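Local coordinates for protein lectin (Colocasia esculenta, PDB 5T1X) that probably binds mannose-containing glycans, as a GNA-related lectin of taro, at residues 29-32 and 38-41; 66-69 and 75-78. All coordinates share one frame; numbering follows the deposited sequence.

How the contacts relate
Contact 1 (29-32 with 38-41) and contact 2 (66-69 with 75-78) follow one another along the chain, each within its own beta hairpin, with centres about 15 Å apart. They belong to different four-stranded antiparallel sheets of the beta-prism II fold of GNA-related lectins, and the sheets meet inside it: SD of Met-30 packs on CG1 of Ile-68 at 4.0 Å. The Cys-34–Cys-56 disulfide also ties the two regions, running from the turn inside contact 1 to the chain just before strand 57-60, which flanks contact 2. Contact 1 probably carries the two end residues of the family's mannose-binding signature, whereas contact 2 joins an inner strand to the outermost one of its sheet within the chain; each touches the neighbouring subunit.

Contact 1: 29-32 and 38-41; sequences VMQG and LYGG
Tyr-39 turns one edge of its ring to the other segment, where CD2 lies against Val-29 CG2 at 3.8 Å and the hydroxyl reaches Gln-31. Both partners lie near the ring plane. With CG1 anti to the backbone N (chi1 -169°), CG2 of Val-29 stands beside that N and is the methyl that meets the ring edge. Gln-31 approaches from the opposite direction, its chain extended beyond CG, and its OE1 accepts a hydrogen bond from Tyr-39 OH at 2.6 Å. The donor lies in the carbonyl plane, at a C=O...donor angle of 149°, and the amide is tilted 26° from the ring. At its other end the amide gives NE2 to OD1 of Asp-33, which fixes which way it is flipped. Gln-31, Asp-33, Val-37 and Tyr-39 fit the QxDxNxVxY signature that lines the mannose pocket of GNA-related lectins, so this bond probably helps shape such a site. The segments are the C-terminal ends of strands 26-30 and 36-39 and what follows them; backbone hydrogen bonds join Val-29 to Val-37 and Tyr-39 to Gln-27. Beyond, Leu-38 bonds through its backbone to Trp-45 of the next strand and packs on Ile-103 of the neighbouring subunit.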
# COMPACT_ATOMS: atom_id res chain seq x y z
N VAL B 29 3.67 -5.36 14.63
CA VAL B 29 3.99 -6.74 15.01
C VAL B 29 2.76 -7.55 15.42
O VAL B 29 2.05 -7.15 16.33
CB VAL B 29 5.05 -6.77 16.17
CG1 VAL B 29 5.59 -8.18 16.38
CG2 VAL B 29 6.20 -5.79 15.92
N MET B 30 2.57 -8.75 14.82
CA MET B 30 1.56 -9.71 15.30
C MET B 30 2.28 -10.58 16.30
O MET B 30 2.93 -11.56 15.93
CB MET B 30 0.94 -10.53 14.14
CG MET B 30 -0.10 -11.55 14.62
SD MET B 30 -1.58 -10.75 15.29
CE MET B 30 -1.38 -11.08 17.05
N GLN B 31 2.24 -10.17 17.57
CA GLN B 31 3.01 -10.85 18.60
C GLN B 31 2.48 -12.22 19.00
O GLN B 31 1.30 -12.52 18.82
CB GLN B 31 3.14 -9.97 19.84
CG GLN B 31 3.70 -8.59 19.53
CD GLN B 31 3.93 -7.74 20.73
OE1 GLN B 31 4.66 -6.76 20.64
NE2 GLN B 31 3.28 -8.05 21.86
N GLY B 32 3.38 -13.01 19.59
CA GLY B 32 3.09 -14.35 20.10
C GLY B 32 2.14 -14.37 21.27
O GLY B 32 1.68 -15.45 21.65
N LEU B 38 1.58 -1.63 17.13
CA LEU B 38 2.28 -0.70 16.28
C LEU B 38 3.30 0.01 17.15
O LEU B 38 2.93 0.78 18.04
CB LEU B 38 1.32 0.31 15.60
CG LEU B 38 1.86 1.03 14.34
CD1 LEU B 38 0.75 1.70 13.58
CD2 LEU B 38 2.92 2.07 14.67
N TYR B 39 4.59 -0.27 16.90
CA TYR B 39 5.69 0.40 17.58
C TYR B 39 6.13 1.52 16.66
O TYR B 39 6.80 1.27 15.66
CB TYR B 39 6.85 -0.59 17.87
CG TYR B 39 6.49 -1.65 18.88
CD1 TYR B 39 6.51 -1.38 20.24
CD2 TYR B 39 6.21 -2.96 18.48
CE1 TYR B 39 6.20 -2.36 21.19
CE2 TYR B 39 5.91 -3.95 19.42
CZ TYR B 39 5.91 -3.64 20.77
OH TYR B 39 5.63 -4.59 21.73
N GLY B 40 5.66 2.73 16.92
CA GLY B 40 5.98 3.86 16.05
C GLY B 40 5.06 5.04 16.29
O GLY B 40 4.22 5.01 17.20
N GLY B 41 5.21 6.05 15.45
CA GLY B 41 4.48 7.29 15.58
C GLY B 41 4.95 7.99 16.84
O GLY B 41 6.14 7.92 17.17

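Contact 2: 66-69 and 75-78; sequences LIIK and TIWS
Strands 66-69 and 75-78 run antiparallel, their directions 157° apart and their axes 4.7 Å from each other at the closest. Ile-67 with Ser-78 is a non-hydrogen-bonded pair and Ile-68 with Trp-77 a hydrogen-bonded one; the register then slips by one residue, and Lys-69 meets Thr-75. This is a classic beta bulge, with Ile-76 and Trp-77 both facing Ile-68. Ile-68 N gives a nearly straight bond to Trp-77 O at 2.9 Å, while Ile-68 O takes Ile-76 N at 2.8 Å and, weakly, Trp-77 N at 3.4 Å.

Ile-68 divides its branches over the bulge: CG2 meets Ile-76 CB, and CD1 lies against Trp-77 CB at 3.8 Å. With its CG anti to the backbone N (chi1 179°), the indole of Trp-77 extends along the opposite strand, and CZ3 comes within 4.0 Å of Leu-66 CD2 and 3.5 Å of Leu-66 O. On the face of Ile-67 and Thr-75, their CG2 methyls touch. Lys-69, bent at chi2 (-70°), curls across the strands to put NZ 2.8 Å from Thr-75 OG1, to which it donates; Phe-73 O is a second acceptor for the ammonium, within the connecting turn. Ser-78 OG instead bonds with Glu-65 and Asn-80 N.

Strand 66-69 is an inner strand of its sheet and 75-78 the outermost within the chain. Leu-66 and Ile-68 pack on Leu-58 of strand 57-60, Ile-76 rests on Cys-34 and Thr-49, and Trp-77 packs on Phe-101 of the neighbouring subunit.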
# COMPACT_ATOMS: atom_id res chain seq x y z
N LEU B 66 -9.38 -6.65 8.24
CA LEU B 66 -8.13 -7.14 8.87
C LEU B 66 -8.52 -7.83 10.16
O LEU B 66 -9.18 -7.21 11.00
CB LEU B 66 -7.20 -5.94 9.12
CG LEU B 66 -5.80 -6.28 9.65
CD1 LEU B 66 -4.94 -6.99 8.59
CD2 LEU B 66 -5.09 -5.01 10.13
N ILE B 67 -8.21 -9.12 10.29
CA ILE B 67 -8.66 -9.90 11.44
C ILE B 67 -7.51 -10.61 12.14
O ILE B 67 -6.57 -11.08 11.48
CB ILE B 67 -9.71 -10.95 10.95
CG1 ILE B 67 -10.92 -10.27 10.26
CG2 ILE B 67 -10.22 -11.84 12.11
CD1 ILE B 67 -11.64 -11.16 9.26
N ILE B 68 -7.60 -10.71 13.47
CA ILE B 68 -6.74 -11.56 14.30
C ILE B 68 -7.60 -12.76 14.65
O ILE B 68 -8.68 -12.59 15.24
CB ILE B 68 -6.19 -10.88 15.60
CG1 ILE B 68 -5.38 -9.63 15.29
CG2 ILE B 68 -5.39 -11.90 16.46
CD1 ILE B 68 -4.98 -8.87 16.61
N LYS B 69 -7.14 -13.96 14.30
CA LYS B 69 -7.82 -15.21 14.62
C LYS B 69 -6.96 -16.02 15.55
O LYS B 69 -5.75 -15.94 15.40
CB LYS B 69 -8.06 -16.02 13.34
CG LYS B 69 -9.16 -15.49 12.42
CD LYS B 69 -10.53 -15.68 13.05
CE LYS B 69 -11.64 -15.69 12.04
NZ LYS B 69 -12.94 -16.01 12.68
N THR B 75 -12.49 -15.31 16.26
CA THR B 75 -12.10 -13.91 16.07
C THR B 75 -11.68 -13.28 17.40
O THR B 75 -12.43 -13.31 18.38
CB THR B 75 -13.22 -13.10 15.39
OG1 THR B 75 -13.52 -13.70 14.13
CG2 THR B 75 -12.84 -11.63 15.17
N ILE B 76 -10.46 -12.74 17.43
CA ILE B 76 -9.90 -12.06 18.59
C ILE B 76 -10.05 -10.53 18.43
O ILE B 76 -10.27 -9.81 19.41
CB ILE B 76 -8.41 -12.49 18.76
CG1 ILE B 76 -8.28 -14.01 19.02
CG2 ILE B 76 -7.68 -11.65 19.82
CD1 ILE B 76 -9.19 -14.62 20.16
N TRP B 77 -9.90 -10.05 17.19
CA TRP B 77 -9.97 -8.63 16.86
C TRP B 77 -10.27 -8.47 15.39
O TRP B 77 -9.86 -9.30 14.58
CB TRP B 77 -8.63 -7.92 17.21
CG TRP B 77 -8.58 -6.45 16.90
CD1 TRP B 77 -8.88 -5.42 17.74
CD2 TRP B 77 -8.11 -5.85 15.68
NE1 TRP B 77 -8.69 -4.21 17.10
CE2 TRP B 77 -8.22 -4.45 15.84
CE3 TRP B 77 -7.66 -6.36 14.46
CZ2 TRP B 77 -7.86 -3.55 14.82
CZ3 TRP B 77 -7.31 -5.47 13.45
CH2 TRP B 77 -7.41 -4.09 13.64
N SER B 78 -10.98 -7.40 15.04
CA SER B 78 -11.23 -7.05 13.65
C SER B 78 -11.17 -5.55 13.48
O SER B 78 -11.58 -4.80 14.39
CB SER B 78 -12.60 -7.55 13.19
OG SER B 78 -12.83 -7.06 11.88